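Local coordinates for RNA-binding protein Lsm (Halobacterium salinarum R1, PDB 6TFL) that binds RNA as a ring-forming Lsm (Sm-like archaeal) protein, seven copies of which make up the deposited assembly, at the interface of chains A and B. Sequence-based numbering; all coordinates share one arbitrary frame. Chains: chain A/B, RNA-binding protein Lsm.

Contact 1: the interface of chains A and B. Residues chain A 39-40, 54-55, 57; chain B 41, 51, 53.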
# COMPACT_ATOMS: atom_id res chain seq x y z
N HIS A 39 -4.49 8.39 -10.19
CA HIS A 39 -4.01 7.08 -9.74
C HIS A 39 -3.56 6.20 -10.90
O HIS A 39 -3.11 5.07 -10.66
CB HIS A 39 -5.09 6.32 -8.98
CG HIS A 39 -5.76 7.13 -7.92
ND1 HIS A 39 -5.13 7.48 -6.75
CD2 HIS A 39 -7.01 7.66 -7.85
CE1 HIS A 39 -5.97 8.19 -6.00
NE2 HIS A 39 -7.11 8.31 -6.65
N MET A 40 -3.69 6.68 -12.13
CA MET A 40 -3.50 5.90 -13.34
C MET A 40 -4.58 4.83 -13.50
O MET A 40 -4.34 3.82 -14.18
CB MET A 40 -2.10 5.27 -13.42
CG MET A 40 -1.45 5.42 -14.78
SD MET A 40 0.17 4.61 -14.95
CE MET A 40 1.24 5.94 -14.41
N GLY A 54 -5.79 1.50 -11.46
CA GLY A 54 -4.38 1.72 -11.72
C GLY A 54 -3.45 0.77 -10.97
O GLY A 54 -2.39 0.40 -11.49
N ASP A 55 -3.84 0.36 -9.76
CA ASP A 55 -2.96 -0.49 -8.97
C ASP A 55 -2.61 -1.80 -9.67
O ASP A 55 -1.61 -2.42 -9.30
CB ASP A 55 -3.58 -0.76 -7.60
CG ASP A 55 -4.69 -1.82 -7.65
OD1 ASP A 55 -4.54 -2.87 -6.98
OD2 ASP A 55 -5.72 -1.59 -8.34
N VAL A 57 -1.84 -1.96 -12.94
CA VAL A 57 -1.12 -1.65 -14.17
C VAL A 57 0.37 -1.89 -13.99
O VAL A 57 0.96 -1.51 -12.96
CB VAL A 57 -1.40 -0.20 -14.60
CG1 VAL A 57 -0.57 0.16 -15.83
CG2 VAL A 57 -2.89 -0.00 -14.84
N ASN B 41 6.86 6.72 -11.51
CA ASN B 41 6.41 6.37 -12.85
C ASN B 41 7.42 6.91 -13.86
O ASN B 41 7.92 8.03 -13.71
CB ASN B 41 5.04 6.99 -13.16
CG ASN B 41 3.94 6.53 -12.20
OD1 ASN B 41 3.94 5.42 -11.68
ND2 ASN B 41 2.96 7.40 -11.99
N ILE B 51 5.12 3.53 -20.88
CA ILE B 51 4.89 4.13 -19.57
C ILE B 51 4.93 3.01 -18.54
O ILE B 51 4.21 2.01 -18.68
CB ILE B 51 3.55 4.87 -19.51
CG1 ILE B 51 3.47 5.95 -20.59
CG2 ILE B 51 3.37 5.50 -18.15
CD1 ILE B 51 2.08 6.48 -20.81
N ARG B 53 4.50 2.01 -14.50
CA ARG B 53 4.00 2.46 -13.22
C ARG B 53 5.04 2.18 -12.13
O ARG B 53 5.58 1.07 -12.04
CB ARG B 53 2.67 1.79 -12.91
CG ARG B 53 1.87 2.53 -11.89
CD ARG B 53 0.44 2.07 -11.86
NE ARG B 53 -0.32 2.80 -10.85
CZ ARG B 53 -0.35 2.46 -9.57
NH1 ARG B 53 0.33 1.39 -9.17
NH2 ARG B 53 -1.07 3.17 -8.71

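Contact 2: the interface of chains A and B. Residues chain A 24, 57-58; chain B 23, 52-53, 55-56.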
# COMPACT_ATOMS: atom_id res chain seq x y z
N LYS A 24 -0.70 -6.71 -13.84
CA LYS A 24 0.21 -7.55 -13.06
C LYS A 24 -0.10 -9.02 -13.23
O LYS A 24 0.81 -9.86 -13.14
CB LYS A 24 0.15 -7.17 -11.58
CG LYS A 24 0.65 -5.77 -11.32
CD LYS A 24 0.59 -5.40 -9.85
CE LYS A 24 1.09 -3.98 -9.68
NZ LYS A 24 1.12 -3.60 -8.26
N VAL A 57 -1.84 -1.96 -12.94
CA VAL A 57 -1.12 -1.65 -14.17
C VAL A 57 0.37 -1.89 -13.99
O VAL A 57 0.96 -1.51 -12.96
CB VAL A 57 -1.40 -0.20 -14.60
CG1 VAL A 57 -0.57 0.16 -15.83
CG2 VAL A 57 -2.89 -0.00 -14.84
N VAL A 58 0.98 -2.55 -14.96
CA VAL A 58 2.43 -2.66 -15.04
C VAL A 58 2.93 -1.61 -16.03
O VAL A 58 3.66 -0.69 -15.66
CB VAL A 58 2.88 -4.07 -15.45
CG1 VAL A 58 4.40 -4.16 -15.47
CG2 VAL A 58 2.30 -5.09 -14.51
N LEU B 23 12.00 -4.52 -13.45
CA LEU B 23 10.69 -4.62 -12.80
C LEU B 23 10.64 -5.80 -11.83
O LEU B 23 11.50 -6.69 -11.83
CB LEU B 23 9.59 -4.76 -13.85
CG LEU B 23 9.41 -3.62 -14.86
CD1 LEU B 23 8.00 -3.64 -15.39
CD2 LEU B 23 9.72 -2.27 -14.27
N ILE B 52 5.77 3.16 -17.52
CA ILE B 52 5.91 2.16 -16.46
C ILE B 52 5.40 2.74 -15.15
O ILE B 52 5.83 3.81 -14.72
CB ILE B 52 7.36 1.68 -16.30
CG1 ILE B 52 7.91 1.18 -17.64
CG2 ILE B 52 7.43 0.58 -15.27
CD1 ILE B 52 9.38 0.98 -17.64
N ARG B 53 4.50 2.01 -14.50
CA ARG B 53 4.00 2.46 -13.22
C ARG B 53 5.04 2.18 -12.13
O ARG B 53 5.58 1.07 -12.04
CB ARG B 53 2.67 1.79 -12.91
CG ARG B 53 1.87 2.53 -11.89
CD ARG B 53 0.44 2.07 -11.86
NE ARG B 53 -0.32 2.80 -10.85
CZ ARG B 53 -0.35 2.46 -9.57
NH1 ARG B 53 0.33 1.39 -9.17
NH2 ARG B 53 -1.07 3.17 -8.71
N ASP B 55 5.23 1.59 -8.95
CA ASP B 55 5.21 0.53 -7.95
C ASP B 55 5.68 -0.82 -8.50
O ASP B 55 5.83 -1.75 -7.72
CB ASP B 55 3.80 0.42 -7.34
CG ASP B 55 2.87 -0.49 -8.12
OD1 ASP B 55 2.05 -1.18 -7.48
OD2 ASP B 55 2.91 -0.52 -9.36
N ASN B 56 5.97 -0.95 -9.78
CA ASN B 56 6.55 -2.17 -10.32
C ASN B 56 8.07 -2.10 -10.41
O ASN B 56 8.70 -3.11 -10.73
CB ASN B 56 5.99 -2.47 -11.72
CG ASN B 56 4.47 -2.53 -11.76
OD1 ASN B 56 3.87 -3.54 -11.38
ND2 ASN B 56 3.85 -1.45 -12.21

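Contact 3: the interface of chains A and B. Residues chain A 3, 6; chain B 36-38.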
# COMPACT_ATOMS: atom_id res chain seq x y z
N MET A 3 10.98 17.16 -14.91
CA MET A 3 10.38 15.85 -15.12
C MET A 3 10.08 15.53 -16.58
O MET A 3 9.45 14.50 -16.85
CB MET A 3 9.10 15.68 -14.29
CG MET A 3 9.33 15.71 -12.78
SD MET A 3 7.78 15.70 -11.82
CE MET A 3 8.41 15.40 -10.18
N ARG A 6 5.87 14.25 -18.51
CA ARG A 6 5.37 13.47 -17.40
C ARG A 6 4.51 12.31 -17.91
O ARG A 6 3.83 12.44 -18.93
CB ARG A 6 4.56 14.35 -16.46
CG ARG A 6 5.38 15.34 -15.65
CD ARG A 6 4.47 16.39 -15.00
NE ARG A 6 5.20 17.32 -14.14
CZ ARG A 6 5.79 18.42 -14.57
NH1 ARG A 6 5.73 18.75 -15.85
NH2 ARG A 6 6.45 19.20 -13.72
N TYR B 36 9.24 11.37 -15.93
CA TYR B 36 9.03 10.69 -14.66
C TYR B 36 8.14 11.58 -13.80
O TYR B 36 7.97 12.77 -14.07
CB TYR B 36 10.36 10.39 -13.95
CG TYR B 36 11.03 11.61 -13.36
CD1 TYR B 36 10.82 11.98 -12.02
CD2 TYR B 36 11.88 12.39 -14.12
CE1 TYR B 36 11.43 13.11 -11.48
CE2 TYR B 36 12.49 13.51 -13.60
CZ TYR B 36 12.26 13.87 -12.29
OH TYR B 36 12.87 14.99 -11.80
N ASP B 37 7.55 11.00 -12.75
CA ASP B 37 6.85 11.81 -11.76
C ASP B 37 7.29 11.38 -10.37
O ASP B 37 8.15 10.52 -10.20
CB ASP B 37 5.32 11.73 -11.93
CG ASP B 37 4.78 10.32 -11.84
OD1 ASP B 37 5.40 9.47 -11.15
OD2 ASP B 37 3.74 10.06 -12.47
N GLN B 38 6.65 11.99 -9.37
CA GLN B 38 7.03 11.82 -7.97
C GLN B 38 6.78 10.40 -7.46
O GLN B 38 7.35 10.03 -6.43
CB GLN B 38 6.26 12.82 -7.10
CG GLN B 38 4.72 12.80 -7.29
CD GLN B 38 4.22 13.39 -8.65
OE1 GLN B 38 4.95 14.09 -9.37
NE2 GLN B 38 2.97 13.08 -8.99

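Contact 1: the interface of chains A and B
B:Arg53 reaches across the subunit boundary into a cradle of chain A backbone, while A:Met40 runs antiparallel beside it toward chain B. B:Arg53 belongs to the Ile-Arg-Gly segment of the Sm2 motif of Lsm proteins, A:Met40 and B:Asn41 to the Asp-x-x-Met-Asn segment of Sm1. His39, Asn41, Arg53, Gly54 and Asp55 line the uridine pocket of this protein. CG of B:Arg53 stands anti to the backbone N (chi1 -159°) and the chain runs extended to NE, which carries the guanidinium across the boundary to two chain A carbonyls. The A:Gly54 carbonyl O lies over one face, displaced from its centre and 3.2 Å from B:Arg53 NE. At one end, B:Arg53 NH2 gives a weak hydrogen bond of 3.4 Å to A:His39 O. A long, flat cation suits a place lined by backbone carbonyls. Cut back to alanine, position 53 of chain B would probably leave the A:His39 carbonyl without this donor, the A:Gly54 carbonyl without the cation beneath it, and A:Met40 without the methylenes it packs on. A:Met40 has its CB in plane at the guanidinium edge, and its SD packs 4.0 Å from B:Arg53 CD. Flexible and polarisable, the thioether suits this mixed surface; it bends at chi3 (-90°), bringing A:Met40 CE 3.3 Å from B:Asn41 ND2. On another flank A:Val57 CB meets the aliphatic B:Arg53 CD at 4.0 Å.

Contact 2: the interface of chains A and B
The side-chain amide of B:Asn56 has A:Val57 O near its plane, 12° out of it: B:Asn56 ND2 gives a 3.0 Å hydrogen bond to A:Val57 O, on a lone pair. The same nitrogen donates to B:Arg53 O from above that carbonyl's plane; asparagine suits the place because its N-H groups reach carbonyls of both chains, which fixes the amide's turn. This is a subunit-subunit edge of the Lsm ring, joining neighbouring Sm folds. A:Val58 lies athwart the amide, its CA 3.4 Å from B:Asn56 ND2. Nearby, B:Asp55 OD1 takes A:Lys24 NZ on its syn side in a 2.7 Å salt bridge, tilted 26° from the carboxylate plane. B:Asp55 OD2 bridges to B:Arg53 NH1 at 3.2 Å, while OD1 lies in plane at the guanidinium edge; one aspartate thus serves cations from both subunits. A:Lys24, extended beyond CG, is long enough to pass the amide, its CE 3.3 Å from B:Asn56 OD1. Valine offers a compact apolar branch, A:Val58 CG1 packing 3.6 Å from B:Leu23 CD1. The A:Val58 carbonyl accepts the backbone N of B:Arg53, where strand 49-52 of chain B gives way to 3-10 helix 54-56, facing chain A immediately before its last strand, 59-61.

Contact 3: the interface of chains A and B
A:Met3 and B:Tyr36 cross at about a right angle, the methionine lying over one face of the phenol ring. CG of A:Met3 makes the CH-pi contact, 3.8 Å from the B:Tyr36 ring centroid. Displaced toward the hydroxyl end, A:Met3 CG is 3.5 Å from B:Tyr36 CZ. Farther back along the residue, the A:Met3 CA stands 3.5 Å from B:Tyr36 CE2, so the ring is touched by both backbone and side chain. A chi1 of 73° tucks the B:Tyr36 ring above its own backbone, a turn that sets its face toward the N-terminal segment of chain A. Running extended beyond CG, the methionine leaves the ring and follows the chain B backbone, where A:Met3 SD packs 4.0 Å from the CA of B:Asp37. B:Gln38 lies roughly perpendicular to the thioether; its chain bends at chi2 (-71°), which brings B:Gln38 OE1 to 3.8 Å from A:Met3 CE. An unbranched, supple methionine is well suited to such a path, apolar enough for the aromatic face and slim enough to run on past it. Behind it, within chain A, CB of A:Met3 lies over one face of the A:Arg6 guanidinium. The segment thus docks just ahead of helix 7-13, against the end of strand 32-36 of chain B. A long backbone hydrogen bond, 3.3 Å from B:Tyr36 N to A:Met3 O, adds to the packing.

Contact 1 and contact 2 adjoin, the centres of their C-alpha atoms about 7 Å apart, and both use A:Val57 and B:Arg53. Contact 3 stands apart, about 12 Å from contact 1 and 15 Å from contact 2 between the same centres, and brings in the N-terminal segment that leads into helix 7-13. Each subunit thus offers unlike surfaces to its neighbour, and the pairing is not an exact two-fold, as expected of head-to-tail packing in a closed Lsm ring of seven. Because Arg53 takes part in both the interface and the uridine pocket, the interface may help to hold the pocket in shape.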